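Local atomic coordinates of putatuve endo-xylanase (Clostridium stercorarium, PDB entry 1O8P), a protein that probably binds xylan and cellulose chains through a family 6 carbohydrate-binding module, a calcium-containing beta-sandwich belonging to a putative endo-xylanase. Residues Ala25-Ala31 and Val141-Ser147; Tyr34-Pro40 and Gly60-Lys66. One frame throughout, in Å; residues are numbered along the deposited sequence.

Contact 1. Residues Ala25-Ala31 and Val141-Ser147. With CA (calcium ion), chain B.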
loop_
_atom_site.group_PDB
_atom_site.type_symbol
_atom_site.label_atom_id
_atom_site.label_comp_id
_atom_site.label_asym_id
_atom_site.label_seq_id
_atom_site.Cartn_x
_atom_site.Cartn_y
_atom_site.Cartn_z
ATOM N N ALA A 25 -9.415 -3.177 7.325
ATOM C CA ALA A 25 -8.330 -3.779 6.518
ATOM C C ALA A 25 -8.897 -4.421 5.253
ATOM O O ALA A 25 -8.187 -4.608 4.283
ATOM C CB ALA A 25 -7.583 -4.886 7.349
ATOM N N PHE A 26 -10.181 -4.801 5.330
ATOM C CA PHE A 26 -10.883 -5.614 4.335
ATOM C C PHE A 26 -11.713 -4.860 3.291
ATOM O O PHE A 26 -12.286 -5.496 2.453
ATOM C CB PHE A 26 -11.703 -6.705 5.027
ATOM C CG PHE A 26 -10.927 -7.437 6.064
ATOM C CD1 PHE A 26 -10.047 -8.460 5.696
ATOM C CD2 PHE A 26 -11.036 -7.076 7.427
ATOM C CE1 PHE A 26 -9.311 -9.133 6.658
ATOM C CE2 PHE A 26 -10.297 -7.720 8.387
ATOM C CZ PHE A 26 -9.435 -8.762 8.018
ATOM N N SER A 27 -11.770 -3.527 3.354
ATOM C CA SER A 27 -12.222 -2.648 2.252
ATOM C C SER A 27 -11.018 -1.888 1.741
ATOM O O SER A 27 -10.144 -1.547 2.543
ATOM C CB SER A 27 -13.207 -1.559 2.730
ATOM O OG SER A 27 -14.173 -2.050 3.612
ATOM N N ASN A 28 -10.993 -1.580 0.438
ATOM C CA ASN A 28 -9.885 -0.843 -0.173
ATOM C C ASN A 28 -9.424 0.344 0.640
ATOM O O ASN A 28 -10.217 1.227 1.023
ATOM C CB ASN A 28 -10.229 -0.378 -1.580
ATOM C CG ASN A 28 -10.518 -1.529 -2.499
ATOM O OD1 ASN A 28 -10.316 -2.679 -2.143
ATOM N ND2 ASN A 28 -11.032 -1.240 -3.651
ATOM N N ILE A 29 -8.139 0.347 0.950
ATOM C CA ILE A 29 -7.528 1.544 1.520
ATOM C C ILE A 29 -6.952 2.347 0.385
ATOM O O ILE A 29 -6.041 1.871 -0.310
ATOM C CB ILE A 29 -6.442 1.183 2.575
ATOM C CG1 ILE A 29 -7.014 0.240 3.643
ATOM C CG2 ILE A 29 -5.893 2.483 3.221
ATOM C CD1 ILE A 29 -6.002 -0.687 4.269
ATOM N N GLN A 30 -7.465 3.568 0.204
ATOM C CA GLN A 30 -7.029 4.397 -0.908
ATOM C C GLN A 30 -5.629 4.835 -0.546
ATOM O O GLN A 30 -5.416 5.364 0.536
ATOM C CB GLN A 30 -7.998 5.576 -1.171
ATOM C CG GLN A 30 -9.420 5.141 -1.599
ATOM C CD GLN A 30 -9.412 4.261 -2.864
ATOM O OE1 GLN A 30 -8.534 4.413 -3.736
ATOM N NE2 GLN A 30 -10.361 3.332 -2.961
ATOM N N ALA A 31 -4.666 4.586 -1.428
ATOM C CA ALA A 31 -3.272 4.812 -1.091
ATOM C C ALA A 31 -2.982 6.311 -0.894
ATOM O O ALA A 31 -2.036 6.694 -0.161
ATOM C CB ALA A 31 -2.373 4.202 -2.161
ATOM N N VAL A 141 0.303 3.638 -6.919
ATOM C CA VAL A 141 -0.565 2.830 -6.096
ATOM C C VAL A 141 -1.918 3.523 -5.990
ATOM O O VAL A 141 -2.006 4.650 -5.507
ATOM C CB VAL A 141 0.003 2.570 -4.695
ATOM C CG1 VAL A 141 -0.809 1.427 -3.995
ATOM C CG2 VAL A 141 1.536 2.241 -4.743
ATOM N N ASP A 142 -2.952 2.841 -6.484
ATOM C CA ASP A 142 -4.322 3.345 -6.446
ATOM C C ASP A 142 -4.857 3.022 -5.043
ATOM O O ASP A 142 -5.224 3.918 -4.305
ATOM C CB ASP A 142 -5.142 2.661 -7.549
ATOM C CG ASP A 142 -6.544 3.145 -7.628
ATOM O OD1 ASP A 142 -6.992 3.999 -6.803
ATOM O OD2 ASP A 142 -7.298 2.695 -8.499
ATOM N N TRP A 143 -4.850 1.738 -4.674
ATOM C CA TRP A 143 -5.340 1.307 -3.371
ATOM C C TRP A 143 -4.710 -0.001 -3.008
ATOM O O TRP A 143 -4.047 -0.636 -3.850
ATOM C CB TRP A 143 -6.884 1.186 -3.319
ATOM C CG TRP A 143 -7.533 0.435 -4.440
ATOM C CD1 TRP A 143 -8.280 0.978 -5.474
ATOM C CD2 TRP A 143 -7.566 -0.997 -4.642
ATOM N NE1 TRP A 143 -8.756 -0.019 -6.296
ATOM C CE2 TRP A 143 -8.334 -1.239 -5.821
ATOM C CE3 TRP A 143 -7.040 -2.100 -3.944
ATOM C CZ2 TRP A 143 -8.561 -2.547 -6.329
ATOM C CZ3 TRP A 143 -7.240 -3.396 -4.448
ATOM C CH2 TRP A 143 -8.010 -3.614 -5.625
ATOM N N PHE A 144 -4.925 -0.395 -1.748
ATOM C CA PHE A 144 -4.516 -1.706 -1.245
ATOM C C PHE A 144 -5.546 -2.231 -0.261
ATOM O O PHE A 144 -6.346 -1.472 0.301
ATOM C CB PHE A 144 -3.061 -1.712 -0.685
ATOM C CG PHE A 144 -2.867 -0.958 0.608
ATOM C CD1 PHE A 144 -2.812 0.450 0.621
ATOM C CD2 PHE A 144 -2.677 -1.637 1.803
ATOM C CE1 PHE A 144 -2.626 1.177 1.810
ATOM C CE2 PHE A 144 -2.472 -0.897 3.006
ATOM C CZ PHE A 144 -2.449 0.497 2.998
ATOM N N VAL A 145 -5.559 -3.534 -0.077
ATOM C CA VAL A 145 -6.587 -4.150 0.744
ATOM C C VAL A 145 -6.073 -5.494 1.235
ATOM O O VAL A 145 -5.184 -6.082 0.627
ATOM C CB VAL A 145 -7.997 -4.260 -0.016
ATOM C CG1 VAL A 145 -7.979 -5.313 -1.159
ATOM C CG2 VAL A 145 -9.119 -4.583 0.977
ATOM N N PHE A 146 -6.628 -5.962 2.352
ATOM C CA PHE A 146 -6.214 -7.226 2.983
ATOM C C PHE A 146 -7.348 -8.261 2.917
ATOM O O PHE A 146 -8.513 -7.891 2.725
ATOM C CB PHE A 146 -5.749 -6.978 4.438
ATOM C CG PHE A 146 -4.542 -6.070 4.550
ATOM C CD1 PHE A 146 -3.244 -6.601 4.503
ATOM C CD2 PHE A 146 -4.697 -4.670 4.655
ATOM C CE1 PHE A 146 -2.116 -5.756 4.600
ATOM C CE2 PHE A 146 -3.577 -3.819 4.740
ATOM C CZ PHE A 146 -2.289 -4.352 4.716
ATOM N N SER A 147 -7.000 -9.543 3.030
ATOM C CA SER A 147 -7.969 -10.655 3.009
ATOM C C SER A 147 -7.618 -11.687 4.055
ATOM O O SER A 147 -6.445 -11.858 4.385
ATOM C CB SER A 147 -7.948 -11.447 1.677
ATOM O OG SER A 147 -7.872 -10.655 0.525
HETATM CA CA CA B . -6.918 5.619 -5.048
HETATM O O HOH W 1 -11.186 -8.103 1.603
HETATM O O HOH W 2 -8.950 6.854 -5.664
#
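Ile29 and Phe144 pair as antiparallel hydrogen-bonded neighbours: Ile29 N donates to Phe144 O at 2.6 Å, and Phe144 N returns a bond to Ile29 O. Ala31 N to Asp142 O continues the pairing on one side; on the other, past the loop residues Phe26-Asn28, Phe146 N donates to Ala25 O, 2.8 Å away. Beyond it, a water donates to both Phe26 O and Phe146 O.

Calcium closes the opposite end. Gln30 OE1 binds it at 2.4 Å, while Asp142 grips it twice, through OD1 at 2.4 Å and through its own carbonyl O, which therefore serves the metal and Ala31 N together. Gln30 reaches the ion because its chain bends at chi2 (-57°). Glu32, Ser52 and a water complete the site, and Arg80 holds the other carboxylate oxygen of Asp142 in a salt bridge.

In the beta-sandwich of this family 6 module, the short strand 29-30 is an outer strand of a four-stranded antiparallel sheet, laid against strand 140-147.

Apolar and stacking contacts divide between the sheet's two faces. On the Ile29 and Phe144 side, Ile29 lies over one face of the Phe144 ring, its CB 4.1 Å from the centroid in a CH-pi contact; CD1 also meets Phe146 CE2. Tyr65 and Ile68 of strand 62-69 touch Ile29 here. On the Trp143 side, the Asn28 amide stacks on the indole, the planes only 11° apart, with ND2 3.5 Å from Trp143 CE2. Asn28 OD1 rests against Val145 CB.

Contact 2. Residues Tyr34-Pro40 and Gly60-Lys66; sequences YDSSYGP and GYSTTYK
Strands 36-38 and 62-66 run antiparallel, their axes 4.7 Å apart at closest approach and their directions 166° from each other, with Ser36 facing Thr64 and Tyr38 facing Ser62 as hydrogen-bonded pairs. Tyr38 N gives to Ser62 O at 2.9 Å and takes the longer bond from Ser62 N on its own O. Thr64 is gripped from two residues: its O accepts from Asp35 N at 2.8 Å, its N donates to Ser36 O, which makes a classic beta bulge at the start of the edge strand 36-38 in the mixed sheet of this beta-sandwich. The Asp35 carboxylate then takes the backbone N-H two residues on, Lys66 N to OD2 at 2.9 Å, approached on the anti side and out of the carboxylate plane. That OD2 also forms a salt bridge with Arg23.

Gly39 CA sits over the centre of one face of the Tyr61 ring in a CH-pi contact, 3.4 Å from the centroid. The absence of a side chain lets the backbone come so close. Tyr61 OH accepts from the backbone N of Asn41. At the bulge end, Tyr34 CB lies over one face of the Tyr65 ring, 3.7 Å from CE2. With chi1 at 55°, the near side of the Tyr34 ring passes Thr63, CG2 touching CD2, while the phenol end leads away. Thr63 OG1 donates to Tyr65 OH, which is also hydrogen-bonded to Ala31 O.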
loop_
_atom_site.group_PDB
_atom_site.type_symbol
_atom_site.label_atom_id
_atom_site.label_comp_id
_atom_site.label_asym_id
_atom_site.label_seq_id
_atom_site.Cartn_x
_atom_site.Cartn_y
_atom_site.Cartn_z
ATOM N N TYR A 34 -3.053 8.529 3.066
ATOM C CA TYR A 34 -2.027 8.297 4.054
ATOM C C TYR A 34 -2.054 9.400 5.127
ATOM O O TYR A 34 -2.436 10.553 4.856
ATOM C CB TYR A 34 -0.642 8.193 3.392
ATOM C CG TYR A 34 -0.280 9.384 2.531
ATOM C CD1 TYR A 34 0.255 10.536 3.096
ATOM C CD2 TYR A 34 -0.468 9.353 1.153
ATOM C CE1 TYR A 34 0.595 11.626 2.310
ATOM C CE2 TYR A 34 -0.137 10.444 0.343
ATOM C CZ TYR A 34 0.400 11.573 0.929
ATOM O OH TYR A 34 0.726 12.660 0.134
ATOM N N ASP A 35 -1.669 9.030 6.344
ATOM C CA ASP A 35 -1.668 9.961 7.462
ATOM C C ASP A 35 -0.324 10.628 7.570
ATOM O O ASP A 35 -0.208 11.675 8.145
ATOM C CB ASP A 35 -1.973 9.204 8.733
ATOM C CG ASP A 35 -3.324 8.562 8.683
ATOM O OD1 ASP A 35 -4.300 9.307 8.859
ATOM O OD2 ASP A 35 -3.523 7.348 8.429
ATOM N N SER A 36 0.686 10.009 6.965
ATOM C CA SER A 36 2.072 10.420 7.091
ATOM C C SER A 36 2.866 9.848 5.891
ATOM O O SER A 36 2.462 8.859 5.281
ATOM C CB SER A 36 2.599 9.840 8.395
ATOM O OG SER A 36 3.996 9.926 8.429
ATOM N N SER A 37 3.951 10.490 5.499
ATOM C CA SER A 37 4.737 9.970 4.366
ATOM C C SER A 37 6.181 10.441 4.434
ATOM O O SER A 37 6.478 11.464 5.089
ATOM C CB SER A 37 4.117 10.320 3.024
ATOM O OG SER A 37 4.259 11.690 2.740
ATOM N N TYR A 38 7.079 9.650 3.842
ATOM C CA TYR A 38 8.419 10.092 3.588
ATOM C C TYR A 38 8.666 10.123 2.091
ATOM O O TYR A 38 8.523 9.134 1.425
ATOM C CB TYR A 38 9.481 9.190 4.261
ATOM C CG TYR A 38 10.852 9.587 3.733
ATOM C CD1 TYR A 38 11.519 10.698 4.267
ATOM C CD2 TYR A 38 11.431 8.939 2.613
ATOM C CE1 TYR A 38 12.738 11.096 3.745
ATOM C CE2 TYR A 38 12.646 9.342 2.089
ATOM C CZ TYR A 38 13.296 10.406 2.673
ATOM O OH TYR A 38 14.471 10.851 2.186
ATOM N N GLY A 39 9.086 11.252 1.558
ATOM C CA GLY A 39 9.542 11.282 0.188
ATOM C C GLY A 39 9.153 12.597 -0.426
ATOM O O GLY A 39 7.962 12.823 -0.718
ATOM N N PRO A 40 10.162 13.458 -0.597
ATOM C CA PRO A 40 9.981 14.866 -0.998
ATOM C C PRO A 40 9.100 15.050 -2.217
ATOM O O PRO A 40 8.313 16.007 -2.221
ATOM C CB PRO A 40 11.415 15.347 -1.328
ATOM C CG PRO A 40 12.274 14.065 -1.393
ATOM C CD PRO A 40 11.582 13.124 -0.369
ATOM N N GLY A 60 13.190 4.098 -1.047
ATOM C CA GLY A 60 13.220 4.623 0.297
ATOM C C GLY A 60 11.979 5.402 0.705
ATOM O O GLY A 60 11.813 5.712 1.900
ATOM N N TYR A 61 11.113 5.738 -0.255
ATOM C CA TYR A 61 9.810 6.393 0.085
ATOM C C TYR A 61 8.875 5.462 0.852
ATOM O O TYR A 61 9.035 4.246 0.824
ATOM C CB TYR A 61 9.061 6.851 -1.154
ATOM C CG TYR A 61 9.576 8.100 -1.809
ATOM C CD1 TYR A 61 10.928 8.464 -1.732
ATOM C CD2 TYR A 61 8.698 8.911 -2.544
ATOM C CE1 TYR A 61 11.401 9.631 -2.357
ATOM C CE2 TYR A 61 9.129 10.089 -3.159
ATOM C CZ TYR A 61 10.476 10.442 -3.068
ATOM O OH TYR A 61 10.882 11.561 -3.720
ATOM N N SER A 62 7.896 6.043 1.538
ATOM C CA SER A 62 7.031 5.287 2.400
ATOM C C SER A 62 5.758 6.082 2.683
ATOM O O SER A 62 5.763 7.322 2.631
ATOM C CB SER A 62 7.748 4.910 3.722
ATOM O OG SER A 62 7.889 6.042 4.572
ATOM N N THR A 63 4.661 5.356 2.916
ATOM C CA THR A 63 3.403 5.956 3.325
ATOM C C THR A 63 2.898 5.185 4.506
ATOM O O THR A 63 3.080 3.969 4.597
ATOM C CB THR A 63 2.359 6.021 2.181
ATOM O OG1 THR A 63 2.518 4.901 1.332
ATOM C CG2 THR A 63 2.624 7.165 1.245
ATOM N N THR A 64 2.273 5.908 5.427
ATOM C CA THR A 64 1.804 5.334 6.649
ATOM C C THR A 64 0.311 5.541 6.729
ATOM O O THR A 64 -0.172 6.644 6.466
ATOM C CB THR A 64 2.485 6.026 7.829
ATOM O OG1 THR A 64 3.884 5.730 7.812
ATOM C CG2 THR A 64 1.949 5.502 9.220
ATOM N N TYR A 65 -0.383 4.483 7.135
ATOM C CA TYR A 65 -1.834 4.414 7.249
ATOM C C TYR A 65 -2.147 3.917 8.639
ATOM O O TYR A 65 -2.017 2.727 8.945
ATOM C CB TYR A 65 -2.416 3.447 6.182
ATOM C CG TYR A 65 -1.953 3.822 4.809
ATOM C CD1 TYR A 65 -0.682 3.429 4.345
ATOM C CD2 TYR A 65 -2.757 4.594 3.973
ATOM C CE1 TYR A 65 -0.246 3.784 3.092
ATOM C CE2 TYR A 65 -2.323 4.956 2.708
ATOM C CZ TYR A 65 -1.061 4.547 2.277
ATOM O OH TYR A 65 -0.593 4.926 1.042
ATOM N N LYS A 66 -2.584 4.849 9.479
ATOM C CA LYS A 66 -2.819 4.590 10.885
ATOM C C LYS A 66 -4.162 3.958 11.123
ATOM O O LYS A 66 -5.061 4.108 10.329
ATOM C CB LYS A 66 -2.708 5.915 11.663
ATOM C CG LYS A 66 -1.286 6.436 11.776
ATOM C CD LYS A 66 -1.253 7.680 12.665
ATOM C CE LYS A 66 -0.488 7.420 13.976
ATOM N NZ LYS A 66 -1.190 6.482 14.971
#

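In the fold
From the N terminus, the chain enters contact 1 at 25-31, passes Glu32, a calcium ligand, and goes on into 34-40. Contact 2 closes first, when 60-66 comes back along 34-40 after a 19-residue excursion that includes the strand pair 43-46 and 52-55. Contact 1 closes only near the C terminus, when 141-147 returns to 25-31 across 109 residues, so contact 2 is nested inside its loop. Each belongs to a different main sheet, contact 1 to the four-stranded antiparallel one and contact 2 to the mixed one. Tyr65 bridges them, its OH probably hydrogen-bonded to Ala31 O and its ring edge-to-face with Phe144.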